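Local coordinates for protein oxaloacetate acetyl hydrolase (Cryphonectria parasitica, PDB 3LYE) that belongs to the phosphoenolpyruvate phosphomutase family of TIM-barrel proteins and assembles from four chains, at residues G100-V105 / Y145-R150; K14-L19 / E25-P30. All coordinates share one frame; numbering follows the deposited sequence.

Contact 1 of 2, residues G100-V105 / Y145-R150; sequences GGPIMV and YLVRIR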
# COMPACT_ATOMS: atom_id res chain seq x y z
N GLY A 100 -3.85 -18.48 0.18
CA GLY A 100 -4.85 -18.96 -0.75
C GLY A 100 -4.47 -20.32 -1.32
O GLY A 100 -3.69 -21.07 -0.73
N GLY A 101 -5.02 -20.65 -2.48
CA GLY A 101 -4.75 -21.89 -3.18
C GLY A 101 -3.38 -21.77 -3.83
O GLY A 101 -2.64 -20.80 -3.65
N PRO A 102 -3.01 -22.76 -4.63
CA PRO A 102 -1.70 -22.77 -5.29
C PRO A 102 -1.36 -21.53 -6.08
O PRO A 102 -0.20 -21.17 -6.13
CB PRO A 102 -1.75 -24.02 -6.16
CG PRO A 102 -3.07 -24.58 -6.03
CD PRO A 102 -3.85 -23.93 -5.00
N ILE A 103 -2.35 -20.91 -6.70
CA ILE A 103 -2.06 -19.69 -7.44
C ILE A 103 -1.47 -18.62 -6.50
O ILE A 103 -0.54 -17.92 -6.85
CB ILE A 103 -3.29 -19.19 -8.15
CG1 ILE A 103 -3.64 -20.16 -9.30
CG2 ILE A 103 -3.11 -17.77 -8.65
CD1 ILE A 103 -5.02 -19.93 -9.85
N MET A 104 -2.05 -18.55 -5.31
CA MET A 104 -1.59 -17.60 -4.30
C MET A 104 -0.29 -18.03 -3.64
O MET A 104 0.54 -17.19 -3.32
CB MET A 104 -2.69 -17.33 -3.28
CG MET A 104 -3.74 -16.35 -3.75
SD MET A 104 -3.12 -14.73 -4.22
CE MET A 104 -2.28 -14.25 -2.72
N VAL A 105 -0.09 -19.33 -3.44
CA VAL A 105 1.15 -19.81 -2.87
C VAL A 105 2.29 -19.39 -3.80
O VAL A 105 3.32 -18.89 -3.39
CB VAL A 105 1.14 -21.32 -2.68
CG1 VAL A 105 2.51 -21.80 -2.27
CG2 VAL A 105 0.07 -21.73 -1.68
N TYR A 145 -1.61 -30.37 1.70
CA TYR A 145 -0.40 -29.68 2.10
C TYR A 145 0.66 -29.76 1.01
O TYR A 145 1.33 -28.79 0.70
CB TYR A 145 0.14 -30.30 3.37
CG TYR A 145 1.48 -29.83 3.82
CD1 TYR A 145 1.74 -28.47 4.01
CD2 TYR A 145 2.48 -30.73 4.16
CE1 TYR A 145 2.96 -28.05 4.49
CE2 TYR A 145 3.68 -30.31 4.66
CZ TYR A 145 3.92 -28.98 4.82
OH TYR A 145 5.13 -28.60 5.34
N LEU A 146 0.80 -30.93 0.40
CA LEU A 146 1.79 -31.13 -0.66
C LEU A 146 1.47 -30.28 -1.88
O LEU A 146 2.40 -29.91 -2.60
CB LEU A 146 2.00 -32.59 -0.98
CG LEU A 146 2.52 -33.39 0.19
CD1 LEU A 146 2.53 -34.88 -0.16
CD2 LEU A 146 3.88 -32.92 0.61
N VAL A 147 0.20 -29.96 -2.11
CA VAL A 147 -0.18 -29.07 -3.21
C VAL A 147 0.51 -27.71 -2.93
O VAL A 147 1.05 -27.08 -3.84
CB VAL A 147 -1.72 -28.89 -3.30
CG1 VAL A 147 -2.05 -27.73 -4.21
CG2 VAL A 147 -2.35 -30.14 -3.82
N ARG A 148 0.47 -27.25 -1.68
CA ARG A 148 1.12 -25.99 -1.32
C ARG A 148 2.63 -26.08 -1.53
O ARG A 148 3.25 -25.20 -2.16
CB ARG A 148 0.75 -25.56 0.14
CG ARG A 148 -0.82 -25.61 0.30
CD ARG A 148 -1.70 -24.68 1.11
NE ARG A 148 -1.63 -25.01 2.46
CZ ARG A 148 -2.46 -24.84 3.51
NH1 ARG A 148 -3.80 -24.59 3.51
NH2 ARG A 148 -1.88 -25.12 4.64
N ILE A 149 3.25 -27.14 -1.03
CA ILE A 149 4.68 -27.28 -1.17
C ILE A 149 5.08 -27.33 -2.65
O ILE A 149 6.01 -26.66 -3.08
CB ILE A 149 5.21 -28.51 -0.42
CG1 ILE A 149 4.90 -28.43 1.09
CG2 ILE A 149 6.68 -28.66 -0.64
CD1 ILE A 149 5.56 -27.28 1.79
N ARG A 150 4.35 -28.11 -3.43
CA ARG A 150 4.62 -28.26 -4.85
C ARG A 150 4.57 -26.93 -5.58
O ARG A 150 5.42 -26.64 -6.41
CB ARG A 150 3.56 -29.22 -5.45
CG ARG A 150 3.83 -29.91 -6.72
CD ARG A 150 2.80 -31.03 -6.98
NE ARG A 150 2.91 -32.14 -6.03
CZ ARG A 150 1.92 -32.61 -5.27
NH1 ARG A 150 0.71 -32.10 -5.31
NH2 ARG A 150 2.16 -33.61 -4.44

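Contact 2 of 2, residues K14-L19 / E25-P30; sequences KKLRHL and ELIVCP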
# COMPACT_ATOMS: atom_id res chain seq x y z
N LYS A 14 20.92 -16.45 -1.81
CA LYS A 14 22.21 -17.08 -2.08
C LYS A 14 23.02 -17.15 -0.78
O LYS A 14 23.66 -18.17 -0.46
CB LYS A 14 22.97 -16.36 -3.21
CG LYS A 14 24.18 -17.09 -3.70
CD LYS A 14 25.05 -16.25 -4.59
CE LYS A 14 26.40 -16.91 -4.76
NZ LYS A 14 27.48 -15.95 -5.13
N LYS A 15 23.00 -16.09 0.01
CA LYS A 15 23.75 -16.08 1.26
C LYS A 15 23.24 -17.09 2.27
O LYS A 15 24.03 -17.75 2.95
CB LYS A 15 23.70 -14.72 1.90
CG LYS A 15 24.41 -13.69 1.15
CD LYS A 15 24.12 -12.33 1.78
CE LYS A 15 24.87 -11.28 1.08
NZ LYS A 15 24.77 -9.99 1.79
N LEU A 16 21.94 -17.20 2.41
CA LEU A 16 21.38 -18.14 3.35
C LEU A 16 21.67 -19.57 2.89
O LEU A 16 22.01 -20.44 3.67
CB LEU A 16 19.88 -17.94 3.49
CG LEU A 16 19.18 -18.90 4.42
CD1 LEU A 16 19.70 -18.79 5.85
CD2 LEU A 16 17.68 -18.67 4.36
N ARG A 17 21.54 -19.80 1.59
CA ARG A 17 21.78 -21.13 1.05
C ARG A 17 23.25 -21.50 1.30
O ARG A 17 23.53 -22.66 1.59
CB ARG A 17 21.43 -21.22 -0.42
CG ARG A 17 21.65 -22.62 -0.93
CD ARG A 17 20.90 -22.90 -2.14
NE ARG A 17 19.47 -22.81 -1.95
CZ ARG A 17 18.68 -23.82 -1.59
NH1 ARG A 17 19.17 -25.02 -1.31
NH2 ARG A 17 17.37 -23.61 -1.51
N HIS A 18 24.16 -20.54 1.19
CA HIS A 18 25.58 -20.82 1.44
C HIS A 18 25.76 -21.25 2.91
O HIS A 18 26.47 -22.22 3.22
CB HIS A 18 26.44 -19.59 1.15
CG HIS A 18 27.85 -19.74 1.63
ND1 HIS A 18 28.78 -20.49 0.95
CD2 HIS A 18 28.46 -19.31 2.76
CE1 HIS A 18 29.92 -20.49 1.62
NE2 HIS A 18 29.75 -19.78 2.72
N LEU A 19 25.13 -20.52 3.83
CA LEU A 19 25.26 -20.89 5.24
C LEU A 19 24.74 -22.29 5.47
O LEU A 19 25.32 -23.06 6.21
CB LEU A 19 24.49 -19.93 6.14
CG LEU A 19 25.10 -18.53 6.26
CD1 LEU A 19 24.19 -17.60 7.04
CD2 LEU A 19 26.44 -18.61 6.95
N GLU A 25 27.07 -24.56 10.86
CA GLU A 25 26.65 -23.72 11.96
C GLU A 25 25.16 -23.64 12.16
O GLU A 25 24.39 -23.96 11.27
CB GLU A 25 27.22 -22.29 11.87
CG GLU A 25 27.32 -21.62 10.50
CD GLU A 25 28.14 -20.33 10.55
OE1 GLU A 25 29.08 -20.17 9.74
OE2 GLU A 25 27.84 -19.48 11.42
N LEU A 26 24.79 -23.35 13.39
CA LEU A 26 23.37 -23.19 13.73
C LEU A 26 23.13 -21.73 13.37
O LEU A 26 23.73 -20.83 13.94
CB LEU A 26 23.10 -23.41 15.22
CG LEU A 26 21.65 -23.09 15.61
CD1 LEU A 26 20.69 -23.96 14.82
CD2 LEU A 26 21.43 -23.23 17.07
N ILE A 27 22.22 -21.49 12.43
CA ILE A 27 21.91 -20.12 11.97
C ILE A 27 20.86 -19.54 12.91
O ILE A 27 19.72 -19.97 12.88
CB ILE A 27 21.49 -20.16 10.49
CG1 ILE A 27 22.56 -20.82 9.61
CG2 ILE A 27 21.18 -18.76 9.98
CD1 ILE A 27 22.01 -21.33 8.29
N VAL A 28 21.27 -18.56 13.72
CA VAL A 28 20.43 -17.93 14.72
C VAL A 28 19.75 -16.71 14.13
O VAL A 28 20.40 -15.75 13.73
CB VAL A 28 21.30 -17.58 15.95
CG1 VAL A 28 20.57 -16.72 16.94
CG2 VAL A 28 21.84 -18.86 16.61
N CYS A 29 18.43 -16.73 14.14
CA CYS A 29 17.63 -15.66 13.57
C CYS A 29 16.64 -15.06 14.52
O CYS A 29 15.61 -15.65 14.80
CB CYS A 29 16.82 -16.25 12.39
SG CYS A 29 17.75 -17.20 11.16
N PRO A 30 16.96 -13.87 14.99
CA PRO A 30 16.01 -13.24 15.91
C PRO A 30 14.74 -12.81 15.17
O PRO A 30 14.82 -12.36 14.01
CB PRO A 30 16.76 -12.00 16.39
CG PRO A 30 17.73 -11.72 15.31
CD PRO A 30 18.17 -13.07 14.80

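Contact 1 of 2, residues G100-V105 / Y145-R150
Val105 and Pro102, one helical turn apart, meet Val147 and Arg148 of the neighbouring helix in a small contact, partly apolar, partly methyl against carbonyl. Pro102 lays the CG corner of its ring against Val147 CG1 at 3.8 Å, the two side chains crossing at a slant. Val105 instead points at the backbone: its CG1, placed anti to the backbone N (chi1 172°), lies 3.5 Å from the carbonyl O of Arg148, while Val105 CG2 is 4.3 Å from Arg148 CB. With CA of Pro102 5.8 Å from CA of Arg148, the short side chains of proline and valine fit the spacing. The aliphatic part of the Arg148 chain faces Val105. Its guanidinium runs off toward a loop, where NH2 donates to the carbonyls of Glu123 and Gln125.

Backbone bonds set up the start of helix 102-114. Gly101 is the N-cap residue, its O accepting Val105 N at 3.0 Å and, weakly, Met104 N. Proline fits right after it, because the first helical residue needs no amide hydrogen. Gly100 takes a phi of 157°, which its lack of a CB makes possible.

Within the barrel two outer helices thus lie side by side. Val105 and Ile149 both reach Leu122 of strand 119-122 beneath them, and Ile149 also touches Ala167 of strand 164-169. On the outside Pro102 packs on Asp295 and Val147 on Gly300, both of the second subunit.

Contact 2 of 2, residues K14-L19 / E25-P30
Leu19 and Ile27 form the heart of this contact between a helix and the strand that follows it. Ile27 reaches out with its longer branch: CG1 stands anti to the carbonyl carbon (chi1 -56°), and the extended arm brings CD1 to 3.6 Å from Leu19 CB, near the helix backbone. One turn earlier, Leu16 CD1 approaches the same Ile27 CD1 more loosely, at 4.2 Å, so this methyl meets two leucines of one helix face. At the exposed margin Glu25 crosses Leu19 obliquely, OE1 lying 4.1 Å from Leu19 CD2. That is mere van der Waals contact, and the carboxylate suits a position at the surface.

Further out, the turn is held by polar groups. Arg242 NH2 donates to the carbonyl O of both Leu19 and Glu25, bridging helix and strand approach, and Thr23 OG1 also bonds to Leu19 O.

Strand 27-32 is flanked in the sheet by strands 243-247 and 49-51. Leu16 and Cys29 both touch Ile92 of strand 91-94, while Lys15 NZ reaches Gly88 O and Arg17 NE reaches Asp162 O. Helix 12-22 therefore lies across the N-terminal end of the barrel, near the start of several strands.

How the contacts relate
From the N terminus, contact 2 closes first: five residues, 20-24, separate its two segments, three of them still in helix 12-22, a local closure that ties this N-terminal helix, lying across the end of the barrel, to its first strand. The chain then adds strands 49-51 and 91-94 before contact 1 opens. Its loop spans 39 residues, which take in the rest of helix 102-114, strand 119-122 and the start of helix 142-158, so it joins successive outer helices around one strand. The two contacts follow in series, neither nested nor crossed. Their centres are 25 Å apart and their nearest atoms about 12 Å, one contact at the barrel's end, the other on its wall.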